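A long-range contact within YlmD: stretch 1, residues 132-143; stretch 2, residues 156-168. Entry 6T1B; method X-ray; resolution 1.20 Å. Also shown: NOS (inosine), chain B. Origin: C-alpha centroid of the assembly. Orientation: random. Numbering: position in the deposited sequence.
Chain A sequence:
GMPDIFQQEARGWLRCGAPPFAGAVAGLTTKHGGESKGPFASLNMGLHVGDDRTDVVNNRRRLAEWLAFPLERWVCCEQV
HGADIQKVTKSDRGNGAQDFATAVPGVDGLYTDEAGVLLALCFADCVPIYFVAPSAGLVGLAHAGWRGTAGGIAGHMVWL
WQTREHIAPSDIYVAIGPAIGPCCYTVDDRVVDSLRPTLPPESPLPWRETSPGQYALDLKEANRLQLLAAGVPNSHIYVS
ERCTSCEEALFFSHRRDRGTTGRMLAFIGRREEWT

Stretch 1 132-143: VAPSAGLVGLAH
Stretch 2, residues 156-168: HMVWLWQTREHIA

A helix can pack on a β-hairpin without a hydrogen bond between them when side chains fit closely: in YlmD one leucine covers the face of a tryptophan, and a glycine leaves space at its edge. Strand 132-133 leads through a tight turn into strand 138-143, and the two pair at Ala133 N to Leu138 O (3.0 Å), with a weak return bond from Leu138 N to Ala133 O (3.3 Å). Gly137, at phi/psi 70/29, completes the turn; the later strand is extended, with phi from -100 to -151° and psi from 115 to 161°. The CA-to-CB bonds of Leu138 and Ala142 point toward stretch 2, those of Val139 and Leu141 away. Helix 156-163, with phi from -60 to -86° and psi from -34 to -48°, runs nearly antiparallel to this strand, at 153° and an axial closest approach of 10.3 Å. In register, Gly140 CA lies 7.8 Å from Met157 CA, Leu138 CA 8.7 Å from Trp161 CA, and Ala136 CA 7.9 Å from Ile167 CA. The contact buries 402 Å² in total.

Along the helix, Met157 makes the first contact. Its t, p, p rotamer brings CE to 3.9 Å from Leu141 N and 4.2 Å from Ala142 CB, a flexible thioether settling over the backbone. The next three residues lie out of reach; Trp159 O accepts a bond from Thr163 OG1 (2.9 Å).

One turn after Met157, and bonded to its carbonyl through Trp161 N to Met157 O (2.9 Å), comes Trp161, which gives the largest buried area. With chi1 at -73° and chi2 at 18°, its six-membered ring receives Leu138 CB over one face, 3.9 Å from the ring centroid and 17° off the normal, a CH-pi contact; Leu138 is m, t (-85°, 158°). The ring edge meets backbone: Trp161 CZ2 lies 3.7 Å from both Val139 C and Gly140 N, and CZ3 is 3.9 Å from Val132 C. Gly140 makes room for this, since an ideal CB there would sit 3.0 Å from Trp161 CZ2 and 3.2 Å from Met157 SD. Ala133 CB lies 3.9 Å from Trp161 CZ3.

Glu165, rotamer m, m, contributes its aliphatic part, CB standing 4.0 Å from Leu138 CD1, while its carboxylate is hydrogen-bonded elsewhere in the structure. His166 leaves helical geometry with phi/psi 60/43, and Ile167 N bonds Trp161 O (3.0 Å). Ile167, m, m and at phi/psi -109/123, directs its side chain back to the hairpin: CG1 is 3.4 Å from Leu138 CD1, CD1 is 3.6 Å from Ala136 CB, and CG2 is 4.1 Å from Ala133 CB.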

# COMPACT_ATOMS: atom_id res chain seq x y z
N VAL A 132 -8.29 -2.53 8.36
CA VAL A 132 -8.34 -2.75 9.79
C VAL A 132 -9.72 -3.26 10.14
O VAL A 132 -10.73 -2.80 9.60
CB VAL A 132 -7.97 -1.48 10.59
CG1 VAL A 132 -8.96 -0.36 10.39
CG2 VAL A 132 -7.76 -1.81 12.07
N ALA A 133 -9.77 -4.23 11.03
CA ALA A 133 -11.01 -4.60 11.72
C ALA A 133 -10.70 -4.38 13.20
O ALA A 133 -10.17 -5.28 13.89
CB ALA A 133 -11.40 -6.05 11.42
N PRO A 134 -11.01 -3.19 13.74
CA PRO A 134 -10.53 -2.85 15.09
C PRO A 134 -11.03 -3.78 16.17
O PRO A 134 -10.29 -4.10 17.11
CB PRO A 134 -11.05 -1.42 15.30
CG PRO A 134 -11.27 -0.88 13.96
CD PRO A 134 -11.69 -2.04 13.09
N SER A 135 -12.29 -4.21 16.09
CA SER A 135 -12.82 -5.07 17.13
C SER A 135 -12.02 -6.36 17.19
O SER A 135 -11.68 -6.83 18.29
CB SER A 135 -14.31 -5.33 16.86
OG SER A 135 -14.51 -6.05 15.66
N ALA A 136 -11.68 -6.92 16.04
CA ALA A 136 -11.04 -8.22 15.95
C ALA A 136 -9.53 -8.16 15.98
O ALA A 136 -8.88 -9.21 15.93
CB ALA A 136 -11.50 -8.93 14.68
N GLY A 137 -8.93 -6.98 15.99
CA GLY A 137 -7.49 -6.89 16.03
C GLY A 137 -6.80 -7.33 14.75
O GLY A 137 -5.64 -7.74 14.80
N LEU A 138 -7.45 -7.18 13.59
CA LEU A 138 -6.85 -7.51 12.30
C LEU A 138 -6.36 -6.24 11.64
O LEU A 138 -7.05 -5.20 11.66
CB LEU A 138 -7.87 -8.15 11.36
CG LEU A 138 -8.05 -9.65 11.51
CD1 LEU A 138 -9.39 -10.13 10.98
CD2 LEU A 138 -6.90 -10.34 10.77
N VAL A 139 -5.18 -6.32 11.04
CA VAL A 139 -4.70 -5.28 10.15
C VAL A 139 -4.23 -5.97 8.88
O VAL A 139 -3.74 -7.11 8.92
CB VAL A 139 -3.58 -4.41 10.76
CG1 VAL A 139 -4.09 -3.62 11.95
CG2 VAL A 139 -2.34 -5.26 11.12
N GLY A 140 -4.31 -5.25 7.76
CA GLY A 140 -3.84 -5.78 6.50
C GLY A 140 -3.31 -4.67 5.63
O GLY A 140 -3.64 -3.49 5.82
N LEU A 141 -2.50 -5.08 4.65
CA LEU A 141 -1.93 -4.11 3.73
C LEU A 141 -1.72 -4.80 2.40
O LEU A 141 -1.12 -5.88 2.33
CB LEU A 141 -0.60 -3.58 4.29
CG LEU A 141 0.15 -2.53 3.49
CD1 LEU A 141 -0.68 -1.31 3.17
CD2 LEU A 141 1.42 -2.15 4.28
N ALA A 142 -2.17 -4.16 1.33
CA ALA A 142 -2.05 -4.70 -0.02
C ALA A 142 -1.49 -3.66 -0.98
O ALA A 142 -1.71 -2.46 -0.83
CB ALA A 142 -3.41 -5.20 -0.54
N HIS A 143 -0.78 -4.18 -1.98
CA HIS A 143 -0.12 -3.43 -3.04
C HIS A 143 -0.90 -3.69 -4.32
O HIS A 143 -0.93 -4.83 -4.80
CB HIS A 143 1.32 -3.94 -3.13
CG HIS A 143 2.03 -3.65 -4.41
ND1 HIS A 143 2.33 -4.63 -5.33
CD2 HIS A 143 2.59 -2.50 -4.88
CE1 HIS A 143 3.00 -4.10 -6.33
NE2 HIS A 143 3.19 -2.81 -6.08
N HIS A 156 -9.99 -9.78 -2.59
CA HIS A 156 -9.41 -11.01 -2.06
C HIS A 156 -9.11 -10.87 -0.58
O HIS A 156 -9.36 -11.79 0.20
CB HIS A 156 -8.16 -11.37 -2.87
CG HIS A 156 -7.58 -12.72 -2.56
ND1 HIS A 156 -8.34 -13.84 -2.34
CD2 HIS A 156 -6.29 -13.12 -2.50
CE1 HIS A 156 -7.55 -14.87 -2.11
NE2 HIS A 156 -6.30 -14.46 -2.19
N MET A 157 -8.61 -9.70 -0.15
CA MET A 157 -8.37 -9.50 1.28
C MET A 157 -9.68 -9.64 2.05
O MET A 157 -9.76 -10.34 3.07
CB MET A 157 -7.79 -8.10 1.52
CG MET A 157 -7.38 -7.85 2.97
SD MET A 157 -5.86 -8.67 3.50
CE MET A 157 -4.62 -7.67 2.63
N VAL A 158 -10.73 -8.99 1.55
CA VAL A 158 -12.03 -9.04 2.21
C VAL A 158 -12.52 -10.48 2.27
O VAL A 158 -13.00 -10.95 3.32
CB VAL A 158 -13.03 -8.14 1.47
CG1 VAL A 158 -14.41 -8.26 2.10
CG2 VAL A 158 -12.57 -6.72 1.53
N TRP A 159 -12.42 -11.21 1.15
CA TRP A 159 -12.85 -12.60 1.11
C TRP A 159 -12.11 -13.46 2.12
O TRP A 159 -12.70 -14.33 2.77
CB TRP A 159 -12.66 -13.16 -0.30
CG TRP A 159 -13.14 -14.56 -0.48
CD1 TRP A 159 -14.42 -14.96 -0.70
CD2 TRP A 159 -12.35 -15.75 -0.47
NE1 TRP A 159 -14.48 -16.33 -0.83
CE2 TRP A 159 -13.22 -16.84 -0.69
CE3 TRP A 159 -10.98 -16.01 -0.30
CZ2 TRP A 159 -12.77 -18.16 -0.74
CZ3 TRP A 159 -10.54 -17.33 -0.35
CH2 TRP A 159 -11.44 -18.38 -0.57
N LEU A 160 -10.80 -13.25 2.25
CA LEU A 160 -10.03 -14.04 3.21
C LEU A 160 -10.46 -13.71 4.64
O LEU A 160 -10.60 -14.61 5.47
CB LEU A 160 -8.54 -13.79 3.05
CG LEU A 160 -7.91 -14.36 1.78
CD1 LEU A 160 -6.47 -13.85 1.60
CD2 LEU A 160 -7.93 -15.86 1.79
N TRP A 161 -10.69 -12.43 4.93
CA TRP A 161 -11.11 -12.08 6.29
C TRP A 161 -12.47 -12.69 6.60
O TRP A 161 -12.71 -13.14 7.73
CB TRP A 161 -11.10 -10.57 6.48
CG TRP A 161 -9.72 -10.00 6.59
CD1 TRP A 161 -8.55 -10.58 6.19
CD2 TRP A 161 -9.36 -8.71 7.12
NE1 TRP A 161 -7.49 -9.74 6.44
CE2 TRP A 161 -7.97 -8.59 7.04
CE3 TRP A 161 -10.08 -7.67 7.71
CZ2 TRP A 161 -7.29 -7.46 7.48
CZ3 TRP A 161 -9.41 -6.56 8.14
CH2 TRP A 161 -8.04 -6.46 8.02
N GLN A 162 -13.37 -12.75 5.60
CA GLN A 162 -14.69 -13.31 5.84
C GLN A 162 -14.62 -14.82 5.98
O GLN A 162 -15.18 -15.39 6.93
CB GLN A 162 -15.62 -12.92 4.70
CG GLN A 162 -17.07 -13.30 4.97
CD GLN A 162 -18.05 -12.57 4.08
OE1 GLN A 162 -17.66 -11.87 3.14
NE2 GLN A 162 -19.34 -12.71 4.38
N THR A 163 -13.93 -15.49 5.06
CA THR A 163 -14.01 -16.95 4.99
C THR A 163 -13.03 -17.63 5.93
O THR A 163 -13.34 -18.71 6.45
CB THR A 163 -13.78 -17.44 3.56
OG1 THR A 163 -12.43 -17.19 3.15
CG2 THR A 163 -14.72 -16.75 2.60
N ARG A 164 -11.86 -17.06 6.14
CA ARG A 164 -10.88 -17.67 7.03
C ARG A 164 -10.86 -17.07 8.42
O ARG A 164 -10.58 -17.80 9.38
CB ARG A 164 -9.49 -17.61 6.40
CG ARG A 164 -9.46 -18.30 5.05
CD ARG A 164 -8.05 -18.47 4.54
NE ARG A 164 -8.03 -19.10 3.23
CZ ARG A 164 -6.92 -19.31 2.52
NH1 ARG A 164 -5.74 -18.94 3.01
NH2 ARG A 164 -6.99 -19.89 1.33
N GLU A 165 -11.15 -15.78 8.55
CA GLU A 165 -11.13 -15.11 9.85
C GLU A 165 -12.51 -14.83 10.41
O GLU A 165 -12.63 -14.38 11.56
CB GLU A 165 -10.30 -13.82 9.77
CG GLU A 165 -8.98 -13.95 9.01
CD GLU A 165 -8.02 -14.99 9.59
OE1 GLU A 165 -8.01 -15.17 10.81
OE2 GLU A 165 -7.28 -15.62 8.79
N HIS A 166 -13.58 -15.12 9.65
CA HIS A 166 -14.96 -14.99 10.13
C HIS A 166 -15.28 -13.55 10.53
O HIS A 166 -15.96 -13.30 11.53
CB HIS A 166 -15.25 -16.01 11.23
CG HIS A 166 -14.90 -17.41 10.83
ND1 HIS A 166 -13.84 -18.11 11.38
CD2 HIS A 166 -15.44 -18.24 9.90
CE1 HIS A 166 -13.76 -19.30 10.82
NE2 HIS A 166 -14.72 -19.41 9.92
N ILE A 167 -14.83 -12.60 9.72
CA ILE A 167 -15.09 -11.18 9.90
C ILE A 167 -16.05 -10.74 8.81
O ILE A 167 -15.74 -10.85 7.62
CB ILE A 167 -13.79 -10.36 9.78
CG1 ILE A 167 -12.75 -10.84 10.79
CG2 ILE A 167 -14.07 -8.86 9.97
CD1 ILE A 167 -13.21 -10.84 12.20
N ALA A 168 -17.19 -10.18 9.20
CA ALA A 168 -18.10 -9.62 8.21
C ALA A 168 -17.48 -8.40 7.54
O ALA A 168 -16.77 -7.63 8.18
CB ALA A 168 -19.42 -9.21 8.87
N9 NOS B . 10.63 -3.27 -5.17
C4 NOS B . 10.31 -3.80 -3.98
N3 NOS B . 9.13 -4.55 -3.47
C2 NOS B . 9.13 -5.02 -2.12
N1 NOS B . 10.24 -4.79 -1.24
C6 NOS B . 11.39 -4.08 -1.67
O6 NOS B . 12.28 -3.91 -0.88
C5 NOS B . 11.37 -3.58 -3.13
N7 NOS B . 12.25 -2.89 -3.78
C8 NOS B . 11.83 -2.70 -5.03
C5' NOS B . 6.45 -2.28 -5.45
O5' NOS B . 5.71 -1.09 -5.74
C4' NOS B . 7.45 -2.57 -6.54
O4' NOS B . 8.77 -2.24 -6.05
C1' NOS B . 9.66 -3.30 -6.29
C2' NOS B . 8.81 -4.56 -6.42
O2' NOS B . 9.45 -5.51 -7.27
C3' NOS B . 7.51 -4.02 -7.03
O3' NOS B . 7.61 -4.03 -8.46